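Local coordinates for protein dihydrofolate reductase (Moritella profunda, PDB 3IA4) that catalyses the NADPH-dependent reduction of 7,8-dihydrofolate to 5,6,7,8-tetrahydrofolate, probably a key step in folate metabolism, at residues Asn11-Gly16 against Asp129-Asn134; Pro26-Leu31 against Tyr113-Glu118. All coordinates share one frame; numbering follows the deposited sequence.

Contact 1: Asn11-Gly16 against Asp129-Asn134; sequences NNRVIG and DYEQYN. With NDP (NADPH dihydro-nicotinamide-adenine-dinucleotide phosphate), chain E.
Arg-13 reaches across to lay its guanidinium over the backbone of Asp-129 and its last methylene beside the carboxylate of Glu-131. Its CB already points at the opposing segment, and CG continues the chain outward. The first group to meet a partner is Arg-13 CD, 3.7 Å from Glu-131 OE1. A bend about chi3 (-59°) then turns the head group, so that NE can donate to the carbonyl of Phe-127, its strongest polar partner. Asp-129 CA sits 3.6 Å above the guanidinium plane, over its centre near CZ, while Arg-13 NH2 passes 3.7 Å from Asp-129 CB.

The segment carrying the arginine runs into a classic beta bulge, where Ile-15 and Gly-16 both face Thr-125 of the short antiparallel ribbon. Segment 11-16 belongs to the mobile active-site loop that closes over the nicotinamide in this family, and here it meets the carboxamide end of that group. The Ile-15 carbonyl oxygen accepts an almost straight hydrogen bond from NADPH N7N (3.0 Å, 170°).

At the arginine tip the attraction is chiefly one of charge. Arg-13 NH1 is 3.8 Å from Asp-129 OD1. Arg-13 NH1 is also 4.0 Å from Glu-131 OE1; both are long salt bridges whose oxygens lie well out of the guanidinium plane. A water at the guanidinium edge, lying in its plane, accepts from Arg-13 NH1 at 2.9 Å and donates to the Glu-131 carboxylate through OE2.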
# COMPACT_ATOMS: atom_id res chain seq x y z
N ASN A 11 4.79 -14.74 1.31
CA ASN A 11 4.76 -15.70 0.20
C ASN A 11 3.33 -15.83 -0.34
O ASN A 11 2.37 -15.68 0.42
CB ASN A 11 5.27 -17.06 0.68
CG ASN A 11 6.78 -17.05 0.96
OD1 ASN A 11 7.50 -16.19 0.48
ND2 ASN A 11 7.26 -18.06 1.70
N ASN A 12 3.23 -16.16 -1.63
CA ASN A 12 1.96 -16.40 -2.31
C ASN A 12 1.11 -15.09 -2.28
O ASN A 12 -0.12 -15.18 -2.38
CB ASN A 12 1.20 -17.56 -1.64
CG ASN A 12 2.05 -18.80 -1.52
OD1 ASN A 12 2.67 -19.20 -2.48
ND2 ASN A 12 2.17 -19.35 -0.28
N ARG A 13 1.78 -13.92 -2.21
CA ARG A 13 1.12 -12.59 -2.25
C ARG A 13 0.18 -12.31 -1.11
O ARG A 13 -0.72 -11.49 -1.19
CB ARG A 13 0.35 -12.35 -3.61
CG ARG A 13 1.18 -12.74 -4.78
CD ARG A 13 0.53 -12.10 -6.09
NE ARG A 13 -0.88 -12.49 -6.36
CZ ARG A 13 -1.27 -13.57 -7.05
NH1 ARG A 13 -0.36 -14.39 -7.57
NH2 ARG A 13 -2.55 -13.79 -7.28
N VAL A 14 0.32 -13.07 0.00
CA VAL A 14 -0.54 -12.73 1.16
C VAL A 14 -0.23 -11.33 1.73
O VAL A 14 0.95 -10.99 1.95
CB VAL A 14 -0.31 -13.76 2.36
CG1 VAL A 14 -1.06 -13.28 3.64
CG2 VAL A 14 -0.91 -15.11 2.00
N ILE A 15 -1.28 -10.56 2.00
CA ILE A 15 -1.09 -9.21 2.55
C ILE A 15 -1.86 -9.00 3.84
O ILE A 15 -1.56 -8.05 4.55
CB ILE A 15 -1.46 -8.08 1.57
CG1 ILE A 15 -2.93 -8.18 1.15
CG2 ILE A 15 -0.51 -8.09 0.40
CD1 ILE A 15 -3.35 -6.95 0.27
N GLY A 16 -2.84 -9.87 4.17
CA GLY A 16 -3.73 -9.55 5.30
C GLY A 16 -4.43 -10.77 5.87
O GLY A 16 -4.56 -11.78 5.16
N ASP A 129 -2.29 -10.40 -8.99
CA ASP A 129 -1.24 -11.07 -9.74
C ASP A 129 -0.54 -10.07 -10.72
O ASP A 129 -0.85 -9.99 -11.93
CB ASP A 129 -1.90 -12.22 -10.55
CG ASP A 129 -0.91 -13.01 -11.34
OD1 ASP A 129 0.27 -12.91 -10.99
OD2 ASP A 129 -1.30 -13.65 -12.36
N TYR A 130 0.30 -9.22 -10.17
CA TYR A 130 0.96 -8.21 -10.97
C TYR A 130 1.86 -8.83 -12.04
O TYR A 130 2.17 -8.19 -13.07
CB TYR A 130 1.76 -7.26 -10.05
CG TYR A 130 2.92 -7.91 -9.34
CD1 TYR A 130 2.71 -8.64 -8.13
CD2 TYR A 130 4.22 -7.85 -9.85
CE1 TYR A 130 3.76 -9.26 -7.46
CE2 TYR A 130 5.28 -8.49 -9.18
CZ TYR A 130 5.04 -9.17 -7.99
OH TYR A 130 6.08 -9.78 -7.38
N GLU A 131 2.21 -10.09 -11.84
CA GLU A 131 3.15 -10.72 -12.77
C GLU A 131 2.45 -11.03 -14.10
O GLU A 131 3.10 -11.40 -15.06
CB GLU A 131 3.75 -12.00 -12.15
CG GLU A 131 4.24 -11.78 -10.69
CD GLU A 131 3.21 -12.22 -9.52
OE1 GLU A 131 1.99 -11.77 -9.43
OE2 GLU A 131 3.68 -13.02 -8.61
N GLN A 132 1.15 -10.79 -14.21
CA GLN A 132 0.50 -10.86 -15.56
C GLN A 132 0.92 -9.72 -16.51
O GLN A 132 0.73 -9.80 -17.74
CB GLN A 132 -1.02 -10.88 -15.43
CG GLN A 132 -1.57 -9.57 -15.03
CD GLN A 132 -3.11 -9.57 -14.89
OE1 GLN A 132 -3.78 -10.61 -15.01
NE2 GLN A 132 -3.65 -8.41 -14.58
N TYR A 133 1.52 -8.69 -15.92
CA TYR A 133 2.14 -7.57 -16.68
C TYR A 133 3.68 -7.65 -16.64
O TYR A 133 4.27 -8.48 -15.94
CB TYR A 133 1.68 -6.24 -16.08
CG TYR A 133 0.20 -6.04 -16.09
CD1 TYR A 133 -0.46 -5.59 -14.97
CD2 TYR A 133 -0.55 -6.29 -17.24
CE1 TYR A 133 -1.83 -5.35 -14.95
CE2 TYR A 133 -1.94 -6.05 -17.23
CZ TYR A 133 -2.56 -5.58 -16.08
OH TYR A 133 -3.94 -5.35 -16.07
N ASN A 134 4.31 -6.82 -17.45
CA ASN A 134 5.76 -6.72 -17.51
C ASN A 134 6.29 -5.49 -16.75
O ASN A 134 5.71 -4.44 -16.86
CB ASN A 134 6.24 -6.61 -18.98
CG ASN A 134 5.87 -7.85 -19.80
OD1 ASN A 134 6.01 -8.98 -19.34
ND2 ASN A 134 5.43 -7.62 -21.04
PA NDP E . -9.83 -2.17 1.58
O1A NDP E . -9.46 -2.21 0.12
O2A NDP E . -8.91 -1.57 2.60
O5B NDP E . -11.29 -1.49 1.83
C5B NDP E . -12.39 -1.89 0.98
C4B NDP E . -13.52 -0.92 1.29
O4B NDP E . -13.23 0.28 0.56
C3B NDP E . -14.84 -1.38 0.63
O3B NDP E . -15.51 -2.32 1.46
C2B NDP E . -15.60 -0.08 0.40
O2B NDP E . -15.97 0.53 1.64
C1B NDP E . -14.44 0.78 -0.08
N9A NDP E . -14.27 0.79 -1.55
C8A NDP E . -13.58 -0.11 -2.26
N7A NDP E . -13.54 0.23 -3.57
C5A NDP E . -14.22 1.41 -3.68
C6A NDP E . -14.54 2.37 -4.75
N6A NDP E . -14.18 2.16 -6.06
N1A NDP E . -15.25 3.48 -4.35
C2A NDP E . -15.62 3.76 -3.11
N3A NDP E . -15.35 2.93 -2.10
C4A NDP E . -14.66 1.77 -2.35
O3 NDP E . -10.24 -3.65 2.11
PN NDP E . -9.66 -5.15 1.98
O1N NDP E . -9.62 -5.52 0.54
O2N NDP E . -10.41 -6.00 2.93
O5D NDP E . -8.14 -4.99 2.40
C5D NDP E . -7.83 -4.84 3.78
C4D NDP E . -6.78 -5.87 4.18
O4D NDP E . -5.49 -5.54 3.56
C3D NDP E . -6.51 -5.93 5.69
O3D NDP E . -6.24 -7.30 6.06
C2D NDP E . -5.22 -5.13 5.87
O2D NDP E . -4.45 -5.50 7.04
C1D NDP E . -4.50 -5.52 4.61
N1N NDP E . -3.49 -4.57 4.15
C2N NDP E . -2.25 -5.03 3.93
C3N NDP E . -1.30 -4.21 3.39
C7N NDP E . 0.07 -4.76 3.17
O7N NDP E . 0.87 -4.08 2.56
N7N NDP E . 0.40 -6.01 3.53
C4N NDP E . -1.52 -2.75 3.03
C5N NDP E . -2.92 -2.42 3.25
C6N NDP E . -3.81 -3.30 3.83
P2B NDP E . -17.52 0.91 1.94
O1X NDP E . -17.41 1.79 3.11
O2X NDP E . -18.00 1.49 0.65
O3X NDP E . -18.22 -0.41 2.14
O HOH W 1 2.47 -14.77 -7.36

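Contact 2: Pro26-Leu31 against Tyr113-Glu118; sequences PAELQL and YLTHIE. With MTX (methotrexate), chain F.
The pteridine end of the methotrexate pocket is where Glu-28 and Thr-115 meet, the pair that in dihydrofolate reductases receives the pteridine ring of substrate or antifolate. The two side chains meet head-on from helix and strand. Thr-115 OG1 donates a 2.8 Å hydrogen bond to Glu-28 OE2, arriving on the anti side of that oxygen and 25° out of the carboxylate plane. The same oxygen accepts an almost linear bond from methotrexate NA2 (2.7 Å, 176°), and is thus gripped by two donors. The other oxygen, Glu-28 OE1, comes within 2.7 Å of methotrexate N1, so the carboxylate spans the N1-NA2 side of the inhibitor. A bend at chi2 (-82°) carries the acid group from the helix into this position.

In the fold, the helix 26-36 lies across one face of the large mixed sheet, whose strand 111-117 presents Thr-115 while its backbone pairs with Ala-7 and Leu-9 of strand 2-9. Ile-6 of that neighbouring strand offers its carbonyl oxygen to the inhibitor as well.

With the Glu-28 carboxylate cut back to an alanine here, methotrexate NA2 and the Thr-115 hydroxyl would probably lose their shared acceptor and N1 its facing oxygen, with a gap opened beside the N1-NA2 edge of the pteridine.

Aliphatic groups surround the polar pair. Glu-28 CG packs 3.7 Å from Thr-115 CG2, while Leu-31 passes alongside the threonine and sets its CD1 3.6 Å from Thr-115 OG1. On the inhibitor side, Leu-29 CD2 touches methotrexate N8 at 3.4 Å.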
# COMPACT_ATOMS: atom_id res chain seq x y z
N PRO A 26 8.27 -4.48 12.77
CA PRO A 26 8.16 -3.04 12.98
C PRO A 26 9.00 -2.24 12.01
O PRO A 26 8.60 -1.13 11.65
CB PRO A 26 8.74 -2.83 14.39
CG PRO A 26 9.20 -4.19 14.87
CD PRO A 26 8.66 -5.24 13.97
N ALA A 27 10.18 -2.73 11.63
CA ALA A 27 11.01 -1.94 10.74
C ALA A 27 10.39 -1.71 9.38
O ALA A 27 10.76 -0.76 8.67
CB ALA A 27 12.39 -2.63 10.52
N GLU A 28 9.54 -2.63 8.95
CA GLU A 28 8.89 -2.51 7.65
C GLU A 28 7.98 -1.27 7.64
O GLU A 28 7.80 -0.66 6.59
CB GLU A 28 8.06 -3.73 7.33
CG GLU A 28 8.02 -4.02 5.84
CD GLU A 28 6.99 -3.20 5.06
OE1 GLU A 28 5.89 -2.99 5.61
OE2 GLU A 28 7.29 -2.77 3.91
N LEU A 29 7.43 -0.90 8.78
CA LEU A 29 6.57 0.32 8.79
C LEU A 29 7.40 1.55 8.57
O LEU A 29 6.87 2.59 8.10
CB LEU A 29 5.81 0.52 10.12
CG LEU A 29 4.79 -0.56 10.45
CD1 LEU A 29 4.12 -0.29 11.85
CD2 LEU A 29 3.74 -0.65 9.35
N GLN A 30 8.66 1.49 8.98
CA GLN A 30 9.60 2.58 8.72
C GLN A 30 9.91 2.67 7.23
O GLN A 30 10.09 3.76 6.69
CB GLN A 30 10.91 2.42 9.50
CG GLN A 30 10.68 2.51 11.01
CD GLN A 30 9.95 3.78 11.43
OE1 GLN A 30 10.33 4.88 11.03
NE2 GLN A 30 8.89 3.62 12.23
N LEU A 31 9.99 1.52 6.55
CA LEU A 31 10.14 1.54 5.11
C LEU A 31 8.92 2.19 4.47
O LEU A 31 9.04 2.99 3.54
CB LEU A 31 10.32 0.09 4.59
CG LEU A 31 10.58 -0.17 3.11
CD1 LEU A 31 11.12 -1.60 2.90
CD2 LEU A 31 9.27 0.09 2.30
N TYR A 113 5.71 -0.39 -5.35
CA TYR A 113 6.74 -0.41 -4.33
C TYR A 113 6.45 -1.65 -3.51
O TYR A 113 5.56 -1.66 -2.66
CB TYR A 113 6.60 0.81 -3.40
CG TYR A 113 6.96 2.17 -4.01
CD1 TYR A 113 7.87 2.98 -3.34
CD2 TYR A 113 6.34 2.67 -5.16
CE1 TYR A 113 8.17 4.23 -3.80
CE2 TYR A 113 6.67 3.96 -5.66
CZ TYR A 113 7.57 4.72 -4.92
OH TYR A 113 7.94 5.97 -5.40
N LEU A 114 7.16 -2.74 -3.78
CA LEU A 114 6.87 -3.99 -3.10
C LEU A 114 7.92 -4.34 -2.06
O LEU A 114 9.11 -4.40 -2.33
CB LEU A 114 6.82 -5.15 -4.12
CG LEU A 114 5.78 -4.98 -5.26
CD1 LEU A 114 5.69 -6.19 -6.15
CD2 LEU A 114 4.38 -4.69 -4.65
N THR A 115 7.45 -4.69 -0.89
CA THR A 115 8.34 -5.36 0.06
C THR A 115 7.97 -6.84 0.02
O THR A 115 6.78 -7.17 0.04
CB THR A 115 8.00 -4.82 1.43
OG1 THR A 115 8.38 -3.44 1.46
CG2 THR A 115 8.78 -5.58 2.55
N HIS A 116 8.96 -7.72 -0.17
CA HIS A 116 8.70 -9.14 -0.08
C HIS A 116 9.26 -9.64 1.21
O HIS A 116 10.46 -9.47 1.47
CB HIS A 116 9.41 -9.83 -1.24
CG HIS A 116 8.96 -9.34 -2.57
ND1 HIS A 116 7.85 -9.87 -3.21
CD2 HIS A 116 9.48 -8.41 -3.40
CE1 HIS A 116 7.70 -9.26 -4.38
NE2 HIS A 116 8.66 -8.36 -4.51
N ILE A 117 8.38 -10.26 2.02
CA ILE A 117 8.80 -10.90 3.29
C ILE A 117 8.97 -12.41 3.16
O ILE A 117 8.10 -13.10 2.61
CB ILE A 117 7.71 -10.59 4.35
CG1 ILE A 117 7.48 -9.08 4.40
CG2 ILE A 117 8.10 -11.22 5.73
CD1 ILE A 117 6.24 -8.68 5.28
N GLU A 118 10.08 -12.96 3.67
CA GLU A 118 10.30 -14.39 3.53
C GLU A 118 9.54 -15.12 4.63
O GLU A 118 10.12 -15.47 5.68
CB GLU A 118 11.79 -14.72 3.61
CG GLU A 118 12.57 -14.14 2.45
CD GLU A 118 14.05 -14.60 2.46
OE1 GLU A 118 14.37 -15.64 3.12
OE2 GLU A 118 14.86 -13.91 1.80
N1 MTX F . 3.89 -1.77 4.28
C2 MTX F . 4.03 -1.56 2.96
NA2 MTX F . 5.23 -1.85 2.41
N3 MTX F . 3.00 -1.06 2.21
C4 MTX F . 1.80 -0.75 2.78
NA4 MTX F . 0.84 -0.30 2.02
C4A MTX F . 1.66 -0.92 4.13
N5 MTX F . 0.47 -0.57 4.72
C6 MTX F . 0.33 -0.76 6.07
C7 MTX F . 1.35 -1.27 6.88
N8 MTX F . 2.57 -1.60 6.27
C8A MTX F . 2.70 -1.43 4.89
C9 MTX F . -1.01 -0.38 6.68
N10 MTX F . -1.00 -0.35 8.15
CM MTX F . -1.82 -1.36 8.84
C11 MTX F . 1.15 2.57 10.29
C12 MTX F . 0.44 1.59 10.97
C13 MTX F . -0.28 0.64 10.27
C14 MTX F . -0.26 0.64 8.88
C15 MTX F . 0.48 1.62 8.22
C16 MTX F . 1.12 2.63 8.89
C MTX F . 1.98 3.57 10.97
O MTX F . 1.71 3.97 12.27
N MTX F . 3.02 4.02 10.28
CA MTX F . 3.86 5.11 10.71
CT MTX F . 3.98 6.12 9.59
O1 MTX F . 3.89 5.72 8.39
O2 MTX F . 4.20 7.32 9.87
CB MTX F . 5.29 4.64 11.04
CG MTX F . 5.29 3.64 12.20
CD MTX F . 4.88 4.24 13.55
OE1 MTX F . 4.87 3.54 14.60
OE2 MTX F . 4.54 5.44 13.66

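How the contacts relate
Contact 1, a charged meeting at the surface, and contact 2, a buried polar one, have centres about 15 Å apart. The Arg-13 side chain is about 13 Å from methotrexate, yet the 11-16 segment of contact 1 goes on to reach the nicotinamide of NADPH, whereas contact 2 itself binds methotrexate, with the Glu-28 side chain about 6 Å from NADPH. Tyr-130 joins the two: its OH lies 3.4 Å from His-116 CE1 and its CZ 3.6 Å from Leu-114 CD1, both on the strand that supplies Thr-115. In sequence, both segments of contact 2 fall between those of contact 1.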